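Local coordinates for chloromuconate cycloisomerase (Rhodococcus opacus, PDB 4M0X), which belongs to the enolase superfamily, pairing an N-terminal capping domain with a TIM-barrel-like domain that holds a manganese ion, at residues K165-A170 with D196-W201; V220-I225 with P243-E248; R178-V183 with P211-A216; I137-S142 with E325-G330; G292-G297 with D319-C324. One frame throughout, in Å; residues are numbered along the deposited sequence.

Interaction 1. Residues K165-A170 with D196-W201; sequences KFKMGA and DPNGRW. With MN (manganese (II) ion), chain C.
The manganese site at the C-terminal ends of the barrel strands brings Asp196 against Lys165 and Lys167, residues of the adjacent parallel strand. Asp196 OD2 binds the metal at 2.1 Å, and the ammonium groups add long, weak salt bridges to the same oxygen, at 3.5 Å from Lys165 NZ and 3.3 Å from Lys167 NZ. Lys165 reaches it with an extended chain, whereas Lys167 is bent to lie alongside Asp196; Lys165 NZ also pairs with Glu222 and Glu325. A short carboxylate suits this position, because its other oxygen, OD1, closes an Asx turn by accepting Asn198 N from above the carboxylate plane, and also accepts a hydrogen bond from a metal-bound water. The backbones are joined by Asp196 N to Phe166 O (3.0 Å) and Met168 N to Asp196 O (2.9 Å). Beyond the strands, Asn198 ND2 weakly bonds Met168 O. Met168 CE reaches Trp201 CZ2 obliquely, and SD lies 5.3 Å from the centroid of the six-membered ring, a Met-aromatic contact. Gly169, at phi 100°, leaves room for Pro197 O. Pro197 CG lies over a face of the Trp201 ring. Outside the barrel, helix 173-183 packs on Phe166, Met168 and Trp201, and helix 203-215 flanks Trp201.

Interaction 2. Residues V220-I225 with P243-E248; sequences VAEQPI and PIMADE. With MN (manganese (II) ion), chain C.
The carboxylates of Glu222 and Asp247 meet at the manganese ion with their planes 43° apart, each giving one oxygen: Glu222 OE2 at 2.1 Å and Asp247 OD2 at 2.2 Å from the metal. The shared cation brings these two oxygens together. Next to them the Gln223 amide is held by both its polar atoms, its OE1 taking Asp247 N in the carbonyl plane at 3.2 Å and its NE2 giving a nearly straight bond to Ile225 O. An amide suits this place since it can accept and donate at once. The Glu248 carboxylate is turned 76° to that amide, with OE1 beside Gln223 CG; each of its oxygens takes a hydrogen bond from one of the two metal-bound waters, which makes Glu248 a second-shell residue. Glu222 OE1 keeps its Lys165 partner, and Lys271 pairs with Asp247 OD1. On the metal-bearing face of the sheet, Met245 curls CE to 3.7 Å from Glu222 CG and also touches Val220 CG1, while Ala221 CB meets Ile244 CD1 on the face turned to the helices. The backbones are bonded through Ala221 N to Pro243 O, Met245 N to Ala221 O and Gln223 N to Met245 O (2.8 Å). Adjacent parallel strands of a beta-alpha-beta unit, ending in metal-binding acids, characterise the enolase-superfamily barrel.

Interaction 3. Residues R178-V183 with P211-A216; sequences RRVLDV and PILADA
Leu181 and Val180 of helix 173-183 meet Ile212, Leu213 and Ala216 at the end of helix 203-215, an apolar contact between neighbouring helices on the outside of the barrel. The two helical segments run almost parallel, 7° apart, but their axes come no closer than 10.5 Å, so the gap is bridged mainly by side chains. Leu181 does most of this. With CG anti to its carbonyl carbon (chi1 -73°), it swings its branches across to the other helix: CD1 meets Ile212 CG2 at 4.0 Å, while CD2 faces the methyl of Ala216, the carbonyl oxygen of Ile212 and Leu213 CD2, the last at 4.1 Å. Leucine suits the place because its forked end touches several partners at once, and the small Ala216 offers only a methyl to the fork. Deeper in, Val180 crosses Leu213 at about a right angle, CG1 to CD2 at 4.0 Å. Val180 also rests on Phe166 and Met168, so the inner part of the contact continues into the layer between helices and strands. Its CG2 lies under one face of the Arg179 guanidinium, which is bonded to Asp176 and to Lys167 O. No hydrogen bond or salt bridge links the two segments. Cohesion across them therefore comes from van der Waals contact and the burial of aliphatic groups, and the relative position of the helices is probably set by side-chain shape.

Interaction 4. Residues I137-S142 with E325-G330; sequences ITWAFS and ELFGPG
Glu325 comes first, with its CA 3.7 Å from Thr138 O and its CB beside Thr138 CB. Its carboxylate runs on to Lys165 and to Ala299 N, and the side chain approaches the manganese ion to about 5 Å at nearest atoms; the long acid spans from the backbone of strand 134-141 to this polar centre. Leu326 is the centre of an inverse gamma turn that redirects the chain. Its CB is 4.1 Å from Ile137 CD1, while the branched end leads away to helix 304-316. Phe327 carries the contact. Its CG takes the crowded position between backbone N and carbonyl carbon (chi1 63°), which sets the ring against strand 134-141. CB touches Ile137 CG2 at 3.6 Å and Trp139 CE3 at 3.8 Å, CE2 reaches the methyl of Ala140 at 3.5 Å, and Ala140 N lies over one face near the rim. The Trp139 and Phe327 rings meet obliquely, planes 55° apart. A flat ring suits this site, where the alanine opposite has only a methyl. Farther along, Pro329 packs on Ser304 and Glu302, and Gly330 N bonds the Tyr343 hydroxyl. The segment thus leaves strand 323-324 between helix 304-316 and strand 134-141, which pairs in turn with strand 163-167.

Interaction 5. Residues G292-G297 with D319-C324; sequences GLACFG and DLSVGC
Cys295 and Asp319 begin the contact with a bond from backbone to side chain: Cys295 N donates to Asp319 OD1 at 2.8 Å, nearly in line with the C-O bond. The same oxygen takes Ser321 N at 3.2 Å from above the carboxylate plane, and the two donors come from opposite faces. The second bond makes an Asx turn, a role aspartate fills well because its short side chain can fold back on its own backbone; CG anti to the backbone N (chi1 -178°) brings the carboxylate to strand 294-297. Cys295 O is satisfied in turn by Val322 N at 3.1 Å, with a CA-H...O contact from Leu320 besides. Gly323 N turns back to Leu320 O, tightening the bend, and Gly323 O accepts Gly297 N in a nearly straight bond of 2.8 Å (172°) within the carbonyl plane. Glycine suits both ends of this bond: Gly323 has phi 107°, where a CB would press on the preceding carbonyl, and Gly297, with no side chain, sits CA to CA 4.0 Å from Cys324. Apolar groups fill in around the polar network. Val322 CG1 crosses to Phe296 CD1, its CG2 touches Ala294 CB at 3.8 Å, and Gly323 N lies at the edge of the Phe296 ring. On the other side of strand 294-297, backbone bonds run to strand 267-270. Two parallel strands joined through helix 304-316 form the last beta-alpha-beta crossover, as expected of a TIM-like barrel whose final strand, through Cys324 and Thr138, meets the first.

In the fold
Interactions 1 and 2 share the manganese ion and its two waters; their centres lie about 9 Å apart, and together they supply Asp196, Glu222 and Asp247, the three protein ligands. Interaction 4 joins them through Glu325, whose OE1 is 2.7 Å from Lys165 NZ. Interaction 5 lies beside interaction 2, where Met245 SD packs on Phe296 CB, and beside interaction 4, where Thr138 N probably bonds Cys324 O and Glu325 N probably bonds Gly297 O; this seam closes the barrel. Interaction 3 stands apart from the metal, on the outer helices, yet Val180 packs on Met168 and Phe166 of interaction 1. Its centre is about 23 Å from that of interaction 5.

Interaction 1. Residues K165-A170 with D196-W201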
# COMPACT_ATOMS: atom_id res chain seq x y z
N LYS A 165 -28.89 20.47 11.96
CA LYS A 165 -28.31 19.23 12.43
C LYS A 165 -29.38 18.44 13.11
O LYS A 165 -30.16 19.01 13.89
CB LYS A 165 -27.18 19.51 13.43
CG LYS A 165 -26.27 18.34 13.71
CD LYS A 165 -25.10 18.83 14.55
CE LYS A 165 -24.35 17.69 15.19
NZ LYS A 165 -23.59 18.14 16.38
N PHE A 166 -29.42 17.14 12.82
CA PHE A 166 -30.30 16.21 13.50
C PHE A 166 -29.50 15.35 14.44
O PHE A 166 -28.56 14.66 14.01
CB PHE A 166 -31.01 15.30 12.50
CG PHE A 166 -32.11 15.97 11.77
CD1 PHE A 166 -33.39 15.96 12.29
CD2 PHE A 166 -31.87 16.62 10.58
CE1 PHE A 166 -34.42 16.59 11.61
CE2 PHE A 166 -32.89 17.23 9.89
CZ PHE A 166 -34.17 17.22 10.40
N LYS A 167 -29.86 15.41 15.72
CA LYS A 167 -29.12 14.62 16.69
C LYS A 167 -29.74 13.23 16.56
O LYS A 167 -30.95 13.12 16.42
CB LYS A 167 -29.23 15.22 18.09
CG LYS A 167 -27.91 15.23 18.86
CD LYS A 167 -27.21 16.60 18.86
CE LYS A 167 -25.68 16.51 18.61
NZ LYS A 167 -24.98 15.23 18.96
N MET A 168 -28.90 12.19 16.54
CA MET A 168 -29.35 10.79 16.29
C MET A 168 -28.73 9.77 17.24
O MET A 168 -27.87 10.11 18.06
CB MET A 168 -29.10 10.38 14.82
CG MET A 168 -29.98 11.14 13.84
SD MET A 168 -30.06 10.63 12.11
CE MET A 168 -30.67 8.97 12.26
N GLY A 169 -29.18 8.53 17.15
CA GLY A 169 -28.58 7.43 17.89
C GLY A 169 -29.29 6.98 19.16
O GLY A 169 -28.80 6.11 19.87
N ALA A 170 -30.43 7.58 19.46
CA ALA A 170 -31.13 7.24 20.70
C ALA A 170 -32.07 6.05 20.54
O ALA A 170 -32.66 5.59 21.52
CB ALA A 170 -31.89 8.45 21.24
N ASP A 196 -25.97 13.41 13.06
CA ASP A 196 -24.98 12.99 14.06
C ASP A 196 -25.43 11.84 14.98
O ASP A 196 -26.03 12.08 16.03
CB ASP A 196 -24.56 14.17 14.92
CG ASP A 196 -23.33 13.87 15.73
OD1 ASP A 196 -22.87 12.73 15.63
OD2 ASP A 196 -22.83 14.76 16.45
N PRO A 197 -25.17 10.59 14.57
CA PRO A 197 -25.45 9.41 15.37
C PRO A 197 -24.49 9.23 16.55
O PRO A 197 -24.61 8.27 17.29
CB PRO A 197 -25.23 8.26 14.39
CG PRO A 197 -25.27 8.87 13.04
CD PRO A 197 -24.72 10.24 13.22
N ASN A 198 -23.52 10.11 16.72
CA ASN A 198 -22.64 10.01 17.87
C ASN A 198 -21.87 8.71 17.88
O ASN A 198 -21.61 8.13 18.94
CB ASN A 198 -23.43 10.20 19.16
CG ASN A 198 -23.89 11.64 19.36
OD1 ASN A 198 -23.06 12.51 19.62
ND2 ASN A 198 -25.20 11.91 19.23
N GLY A 199 -21.52 8.24 16.69
CA GLY A 199 -20.72 7.04 16.51
C GLY A 199 -21.39 5.76 16.95
O GLY A 199 -20.72 4.76 17.17
N ARG A 200 -22.72 5.77 17.05
CA ARG A 200 -23.48 4.65 17.62
C ARG A 200 -24.00 3.70 16.53
O ARG A 200 -24.59 2.67 16.85
CB ARG A 200 -24.66 5.16 18.46
CG ARG A 200 -24.28 6.01 19.65
CD ARG A 200 -24.46 5.27 20.98
NE ARG A 200 -23.18 4.96 21.64
CZ ARG A 200 -22.89 5.27 22.91
NH1 ARG A 200 -23.80 5.89 23.67
NH2 ARG A 200 -21.71 4.95 23.42
N TRP A 201 -23.79 4.04 15.27
CA TRP A 201 -24.27 3.21 14.19
C TRP A 201 -23.25 2.17 13.79
O TRP A 201 -22.05 2.41 13.85
CB TRP A 201 -24.61 4.09 13.01
CG TRP A 201 -25.98 4.62 13.08
CD1 TRP A 201 -26.82 4.61 14.16
CD2 TRP A 201 -26.69 5.29 12.04
NE1 TRP A 201 -28.01 5.21 13.84
CE2 TRP A 201 -27.96 5.64 12.54
CE3 TRP A 201 -26.38 5.62 10.71
CZ2 TRP A 201 -28.92 6.29 11.76
CZ3 TRP A 201 -27.34 6.27 9.94
CH2 TRP A 201 -28.59 6.59 10.47
MN MN C . -21.00 15.33 17.33
O HOH W 1 -20.47 13.23 16.83
O HOH W 2 -21.14 14.00 19.44

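Interaction 2. Residues V220-I225 with P243-E248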
# COMPACT_ATOMS: atom_id res chain seq x y z
N VAL A 220 -24.25 16.16 5.24
CA VAL A 220 -23.02 15.79 5.89
C VAL A 220 -23.35 14.70 6.88
O VAL A 220 -24.45 14.68 7.46
CB VAL A 220 -22.37 17.00 6.63
CG1 VAL A 220 -21.18 16.55 7.48
CG2 VAL A 220 -21.91 18.09 5.65
N ALA A 221 -22.42 13.78 7.08
CA ALA A 221 -22.63 12.78 8.11
C ALA A 221 -21.56 12.95 9.17
O ALA A 221 -20.37 12.77 8.91
CB ALA A 221 -22.61 11.39 7.52
N GLU A 222 -22.00 13.31 10.36
CA GLU A 222 -21.09 13.47 11.44
C GLU A 222 -20.92 12.12 12.13
O GLU A 222 -21.88 11.38 12.25
CB GLU A 222 -21.59 14.53 12.42
CG GLU A 222 -20.44 15.12 13.24
CD GLU A 222 -20.87 15.98 14.41
OE1 GLU A 222 -21.89 16.71 14.26
OE2 GLU A 222 -20.17 15.95 15.45
N GLN A 223 -19.69 11.81 12.54
CA GLN A 223 -19.35 10.60 13.27
C GLN A 223 -20.41 9.53 13.19
O GLN A 223 -21.13 9.30 14.16
CB GLN A 223 -19.10 10.92 14.73
CG GLN A 223 -18.35 9.80 15.44
CD GLN A 223 -16.94 9.70 14.94
OE1 GLN A 223 -16.22 10.70 14.87
NE2 GLN A 223 -16.54 8.49 14.54
N PRO A 224 -20.54 8.86 12.04
CA PRO A 224 -21.65 7.88 12.03
C PRO A 224 -21.32 6.58 12.78
O PRO A 224 -22.16 6.02 13.48
CB PRO A 224 -21.89 7.63 10.55
CG PRO A 224 -20.61 7.99 9.89
CD PRO A 224 -19.92 9.04 10.72
N ILE A 225 -20.09 6.10 12.63
CA ILE A 225 -19.68 4.86 13.27
C ILE A 225 -18.70 5.17 14.40
O ILE A 225 -18.31 6.33 14.57
CB ILE A 225 -19.10 3.86 12.25
CG1 ILE A 225 -17.89 4.43 11.51
CG2 ILE A 225 -20.15 3.50 11.23
CD1 ILE A 225 -17.06 3.37 10.78
N PRO A 243 -20.11 14.15 2.24
CA PRO A 243 -18.92 14.01 3.09
C PRO A 243 -19.18 13.51 4.50
O PRO A 243 -20.28 13.63 5.03
CB PRO A 243 -18.35 15.44 3.13
CG PRO A 243 -19.49 16.33 2.80
CD PRO A 243 -20.36 15.55 1.84
N ILE A 244 -18.11 13.01 5.11
CA ILE A 244 -18.09 12.48 6.46
C ILE A 244 -17.24 13.39 7.35
O ILE A 244 -16.08 13.69 7.04
CB ILE A 244 -17.42 11.08 6.45
CG1 ILE A 244 -18.12 10.15 5.47
CG2 ILE A 244 -17.36 10.45 7.83
CD1 ILE A 244 -19.56 9.90 5.84
N MET A 245 -17.80 13.78 8.50
CA MET A 245 -17.08 14.57 9.47
C MET A 245 -16.68 13.80 10.73
O MET A 245 -17.50 13.15 11.37
CB MET A 245 -17.94 15.74 9.84
CG MET A 245 -17.42 16.65 10.93
SD MET A 245 -18.16 18.28 10.69
CE MET A 245 -19.90 18.00 10.97
N ALA A 246 -15.41 13.90 11.10
CA ALA A 246 -14.93 13.39 12.35
C ALA A 246 -15.27 14.37 13.46
O ALA A 246 -15.10 15.59 13.30
CB ALA A 246 -13.44 13.20 12.26
N ASP A 247 -15.74 13.84 14.58
CA ASP A 247 -15.95 14.62 15.77
C ASP A 247 -15.21 13.86 16.88
O ASP A 247 -14.02 14.13 17.10
CB ASP A 247 -17.44 14.81 16.08
CG ASP A 247 -17.69 15.46 17.45
OD1 ASP A 247 -16.71 15.93 18.08
OD2 ASP A 247 -18.86 15.50 17.91
N GLU A 248 -15.88 12.89 17.51
CA GLU A 248 -15.26 12.01 18.53
C GLU A 248 -13.91 11.43 18.09
O GLU A 248 -13.09 11.09 18.94
CB GLU A 248 -16.17 10.81 18.83
CG GLU A 248 -17.39 11.05 19.70
CD GLU A 248 -18.58 11.51 18.88
OE1 GLU A 248 -18.40 12.02 17.72
OE2 GLU A 248 -19.71 11.35 19.39
MN MN C . -21.00 15.33 17.33
O HOH W 2 -21.14 14.00 19.44
O HOH W 1 -20.47 13.23 16.83

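Interaction 3. Residues R178-V183 with P211-A216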
# COMPACT_ATOMS: atom_id res chain seq x y z
N ARG A 178 -36.35 7.12 9.64
CA ARG A 178 -37.70 7.45 9.19
C ARG A 178 -38.10 8.78 9.86
O ARG A 178 -38.49 9.74 9.20
CB ARG A 178 -38.67 6.31 9.51
CG ARG A 178 -39.67 6.02 8.41
CD ARG A 178 -40.77 7.08 8.32
NE ARG A 178 -41.15 7.33 6.93
CZ ARG A 178 -40.93 8.46 6.26
NH1 ARG A 178 -40.33 9.49 6.85
NH2 ARG A 178 -41.32 8.57 4.99
N ARG A 179 -37.91 8.85 11.18
CA ARG A 179 -38.14 10.07 11.92
C ARG A 179 -37.47 11.26 11.25
O ARG A 179 -38.08 12.32 11.06
CB ARG A 179 -37.65 9.93 13.37
CG ARG A 179 -37.74 11.20 14.20
CD ARG A 179 -37.18 10.99 15.59
NE ARG A 179 -35.73 10.77 15.61
CZ ARG A 179 -34.81 11.74 15.71
NH1 ARG A 179 -35.15 13.03 15.80
NH2 ARG A 179 -33.52 11.41 15.73
N VAL A 180 -36.21 11.10 10.88
CA VAL A 180 -35.47 12.23 10.32
C VAL A 180 -35.98 12.55 8.92
O VAL A 180 -36.10 13.73 8.56
CB VAL A 180 -33.95 12.00 10.36
CG1 VAL A 180 -33.21 13.08 9.60
CG2 VAL A 180 -33.51 12.01 11.80
N LEU A 181 -36.30 11.52 8.15
CA LEU A 181 -36.82 11.72 6.80
C LEU A 181 -38.12 12.50 6.89
O LEU A 181 -38.45 13.28 5.99
CB LEU A 181 -37.06 10.38 6.07
CG LEU A 181 -35.87 9.55 5.55
CD1 LEU A 181 -36.33 8.13 5.27
CD2 LEU A 181 -35.21 10.12 4.31
N ASP A 182 -38.85 12.30 7.99
CA ASP A 182 -40.11 13.00 8.21
C ASP A 182 -39.88 14.48 8.24
O ASP A 182 -40.51 15.21 7.49
CB ASP A 182 -40.76 12.58 9.52
CG ASP A 182 -41.78 11.49 9.33
OD1 ASP A 182 -41.63 10.67 8.38
OD2 ASP A 182 -42.74 11.45 10.13
N VAL A 183 -38.96 14.92 9.09
CA VAL A 183 -38.70 16.34 9.29
C VAL A 183 -38.09 16.99 8.06
O VAL A 183 -38.35 18.16 7.79
CB VAL A 183 -37.77 16.57 10.48
CG1 VAL A 183 -37.52 18.05 10.65
CG2 VAL A 183 -38.37 15.97 11.74
N PRO A 211 -27.15 6.71 2.60
CA PRO A 211 -27.49 7.09 1.21
C PRO A 211 -28.98 7.45 1.09
O PRO A 211 -29.34 8.36 0.32
CB PRO A 211 -27.23 5.83 0.41
CG PRO A 211 -26.26 5.04 1.22
CD PRO A 211 -26.62 5.34 2.65
N ILE A 212 -29.81 6.79 1.88
CA ILE A 212 -31.23 7.07 1.85
C ILE A 212 -31.47 8.48 2.36
O ILE A 212 -32.26 9.26 1.76
CB ILE A 212 -32.05 5.98 2.60
CG1 ILE A 212 -32.22 4.75 1.71
CG2 ILE A 212 -33.43 6.49 2.99
CD1 ILE A 212 -32.44 3.48 2.51
N LEU A 213 -30.76 8.84 3.42
CA LEU A 213 -30.85 10.17 3.95
C LEU A 213 -30.17 11.22 3.05
O LEU A 213 -30.58 12.37 2.99
CB LEU A 213 -30.26 10.19 5.36
CG LEU A 213 -30.97 9.44 6.49
CD1 LEU A 213 -30.04 9.12 7.67
CD2 LEU A 213 -32.12 10.30 6.96
N ALA A 214 -29.13 10.84 2.33
CA ALA A 214 -28.47 11.79 1.43
C ALA A 214 -29.42 12.10 0.28
O ALA A 214 -29.54 13.25 -0.14
CB ALA A 214 -27.14 11.26 0.92
N ASP A 215 -30.11 11.07 -0.20
CA ASP A 215 -31.16 11.24 -1.21
C ASP A 215 -32.22 12.24 -0.75
O ASP A 215 -32.68 13.04 -1.55
CB ASP A 215 -31.78 9.89 -1.56
CG ASP A 215 -30.83 8.98 -2.34
OD1 ASP A 215 -29.71 9.44 -2.71
OD2 ASP A 215 -31.20 7.81 -2.58
N ALA A 216 -32.59 12.20 0.53
CA ALA A 216 -33.60 13.12 1.09
C ALA A 216 -33.07 14.50 1.52
O ALA A 216 -33.82 15.30 2.07
CB ALA A 216 -34.31 12.46 2.26

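Interaction 4. Residues I137-S142 with E325-G330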
# COMPACT_ATOMS: atom_id res chain seq x y z
N ILE A 137 -25.32 30.35 12.31
CA ILE A 137 -25.47 29.25 13.25
C ILE A 137 -26.22 28.04 12.64
O ILE A 137 -27.19 28.21 11.89
CB ILE A 137 -26.11 29.78 14.52
CG1 ILE A 137 -25.19 30.83 15.13
CG2 ILE A 137 -26.30 28.70 15.56
CD1 ILE A 137 -23.83 30.29 15.55
N THR A 138 -25.74 26.83 12.91
CA THR A 138 -26.44 25.62 12.51
C THR A 138 -27.29 25.18 13.69
O THR A 138 -26.75 24.92 14.78
CB THR A 138 -25.48 24.50 12.10
OG1 THR A 138 -24.96 24.78 10.80
CG2 THR A 138 -26.17 23.18 12.04
N TRP A 139 -28.61 25.13 13.47
CA TRP A 139 -29.53 24.74 14.51
C TRP A 139 -29.62 23.24 14.65
O TRP A 139 -29.96 22.53 13.70
CB TRP A 139 -30.95 25.28 14.25
CG TRP A 139 -31.84 24.99 15.42
CD1 TRP A 139 -32.76 24.01 15.52
CD2 TRP A 139 -31.79 25.63 16.70
NE1 TRP A 139 -33.32 24.00 16.77
CE2 TRP A 139 -32.74 24.99 17.52
CE3 TRP A 139 -31.04 26.69 17.24
CZ2 TRP A 139 -32.99 25.39 18.84
CZ3 TRP A 139 -31.28 27.09 18.56
CH2 TRP A 139 -32.25 26.44 19.33
N ALA A 140 -29.34 22.75 15.85
CA ALA A 140 -29.41 21.32 16.08
C ALA A 140 -30.69 20.91 16.82
O ALA A 140 -30.85 21.16 18.03
CB ALA A 140 -28.15 20.79 16.78
N PHE A 141 -31.58 20.28 16.06
CA PHE A 141 -32.70 19.57 16.62
C PHE A 141 -32.27 18.49 17.60
O PHE A 141 -31.23 17.84 17.44
CB PHE A 141 -33.46 18.89 15.51
CG PHE A 141 -33.92 19.82 14.44
CD1 PHE A 141 -34.70 20.93 14.76
CD2 PHE A 141 -33.59 19.58 13.10
CE1 PHE A 141 -35.13 21.79 13.77
CE2 PHE A 141 -34.03 20.43 12.10
CZ PHE A 141 -34.81 21.53 12.44
N SER A 142 -33.09 18.30 18.62
CA SER A 142 -32.97 17.23 19.58
C SER A 142 -33.48 15.92 18.95
O SER A 142 -34.06 15.94 17.84
CB SER A 142 -33.81 17.62 20.80
OG SER A 142 -33.70 16.68 21.83
N GLU A 325 -22.02 25.51 14.85
CA GLU A 325 -23.18 25.13 15.63
C GLU A 325 -23.18 25.76 17.04
O GLU A 325 -23.55 25.10 18.00
CB GLU A 325 -23.30 23.59 15.73
CG GLU A 325 -22.05 22.89 16.27
CD GLU A 325 -22.25 21.41 16.62
OE1 GLU A 325 -23.34 20.83 16.38
OE2 GLU A 325 -21.29 20.80 17.15
N LEU A 326 -22.76 27.02 17.17
CA LEU A 326 -22.70 27.59 18.51
C LEU A 326 -24.01 28.17 18.97
O LEU A 326 -24.05 29.33 19.36
CB LEU A 326 -21.61 28.63 18.63
CG LEU A 326 -20.24 28.11 18.99
CD1 LEU A 326 -19.24 29.25 18.98
CD2 LEU A 326 -20.27 27.46 20.36
N PHE A 327 -25.08 27.36 18.95
CA PHE A 327 -26.44 27.77 19.30
C PHE A 327 -26.69 27.52 20.79
O PHE A 327 -27.63 28.04 21.37
CB PHE A 327 -27.45 26.93 18.52
CG PHE A 327 -27.37 25.48 18.89
CD1 PHE A 327 -28.05 24.99 19.99
CD2 PHE A 327 -26.57 24.61 18.18
CE1 PHE A 327 -27.95 23.66 20.38
CE2 PHE A 327 -26.46 23.28 18.55
CZ PHE A 327 -27.14 22.80 19.66
N GLY A 328 -25.85 26.69 21.39
CA GLY A 328 -26.05 26.24 22.77
C GLY A 328 -26.48 27.31 23.75
O GLY A 328 -27.59 27.23 24.29
N PRO A 329 -25.62 28.31 24.01
CA PRO A 329 -26.02 29.45 24.84
C PRO A 329 -27.44 30.02 24.55
O PRO A 329 -28.19 30.22 25.46
CB PRO A 329 -24.93 30.48 24.54
CG PRO A 329 -23.73 29.65 24.29
CD PRO A 329 -24.24 28.47 23.50
N GLY A 330 -27.80 30.25 23.29
CA GLY A 330 -29.17 30.68 22.94
C GLY A 330 -30.29 29.94 23.65
O GLY A 330 -31.31 30.55 24.01

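Interaction 5. Residues G292-G297 with D319-C324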
# COMPACT_ATOMS: atom_id res chain seq x y z
N GLY A 292 -6.32 19.83 3.59
CA GLY A 292 -7.41 20.15 2.69
C GLY A 292 -8.77 19.66 3.11
O GLY A 292 -9.68 19.57 2.27
N LEU A 293 -8.91 19.35 4.40
CA LEU A 293 -10.20 19.02 5.01
C LEU A 293 -10.88 20.27 5.55
O LEU A 293 -10.24 21.16 6.11
CB LEU A 293 -10.02 18.03 6.15
CG LEU A 293 -9.13 16.86 5.78
CD1 LEU A 293 -8.77 15.94 6.95
CD2 LEU A 293 -9.81 16.12 4.65
N ALA A 294 -12.20 20.29 5.41
CA ALA A 294 -13.05 21.34 5.94
C ALA A 294 -13.18 21.35 7.47
O ALA A 294 -12.89 20.36 8.14
CB ALA A 294 -14.43 21.23 5.32
N CYS A 295 -13.63 22.48 8.01
CA CYS A 295 -13.87 22.59 9.44
C CYS A 295 -15.29 23.01 9.73
O CYS A 295 -15.99 23.64 8.90
CB CYS A 295 -12.91 23.58 10.08
SG CYS A 295 -11.22 22.97 10.29
N PHE A 296 -15.69 22.64 10.93
CA PHE A 296 -16.98 22.93 11.44
C PHE A 296 -16.69 23.52 12.78
O PHE A 296 -15.86 22.99 13.53
CB PHE A 296 -17.73 21.64 11.61
CG PHE A 296 -19.16 21.80 12.04
CD1 PHE A 296 -20.01 22.69 11.37
CD2 PHE A 296 -19.68 21.01 13.05
CE1 PHE A 296 -21.35 22.80 11.73
CE2 PHE A 296 -21.01 21.11 13.42
CZ PHE A 296 -21.86 22.00 12.76
N GLY A 297 -17.36 24.63 13.08
CA GLY A 297 -17.28 25.26 14.39
C GLY A 297 -18.26 24.57 15.31
O GLY A 297 -19.43 24.98 15.42
N ASP A 319 -11.18 28.62 7.96
CA ASP A 319 -12.19 27.79 7.32
C ASP A 319 -13.25 27.32 8.30
O ASP A 319 -12.94 26.71 9.31
CB ASP A 319 -11.54 26.58 6.62
CG ASP A 319 -12.56 25.69 5.90
OD1 ASP A 319 -13.22 24.84 6.53
OD2 ASP A 319 -12.70 25.83 4.67
N LEU A 320 -14.50 27.62 7.98
CA LEU A 320 -15.63 27.00 8.65
C LEU A 320 -16.64 26.73 7.58
O LEU A 320 -17.76 27.24 7.65
CB LEU A 320 -16.27 27.97 9.63
CG LEU A 320 -15.62 28.62 10.82
CD1 LEU A 320 -16.77 29.41 11.37
CD2 LEU A 320 -15.11 27.65 11.88
N SER A 321 -16.25 25.96 6.57
CA SER A 321 -17.10 25.79 5.39
C SER A 321 -18.29 24.90 5.71
O SER A 321 -19.32 25.02 5.07
CB SER A 321 -16.34 25.19 4.21
OG SER A 321 -14.97 25.04 4.48
N VAL A 322 -18.11 23.99 6.67
CA VAL A 322 -19.18 23.14 7.13
C VAL A 322 -20.15 23.96 7.99
O VAL A 322 -21.26 23.54 8.25
CB VAL A 322 -18.62 21.93 7.92
CG1 VAL A 322 -19.74 21.07 8.50
CG2 VAL A 322 -17.77 21.04 7.02
N GLY A 323 -19.71 25.12 8.44
CA GLY A 323 -20.54 25.94 9.28
C GLY A 323 -20.14 25.98 10.74
O GLY A 323 -19.04 25.56 11.10
N CYS A 324 -21.02 26.51 11.56
CA CYS A 324 -20.83 26.62 13.00
C CYS A 324 -22.14 26.33 13.81
O CYS A 324 -23.23 26.82 13.49
CB CYS A 324 -20.25 27.99 13.31
SG CYS A 324 -20.36 28.45 15.04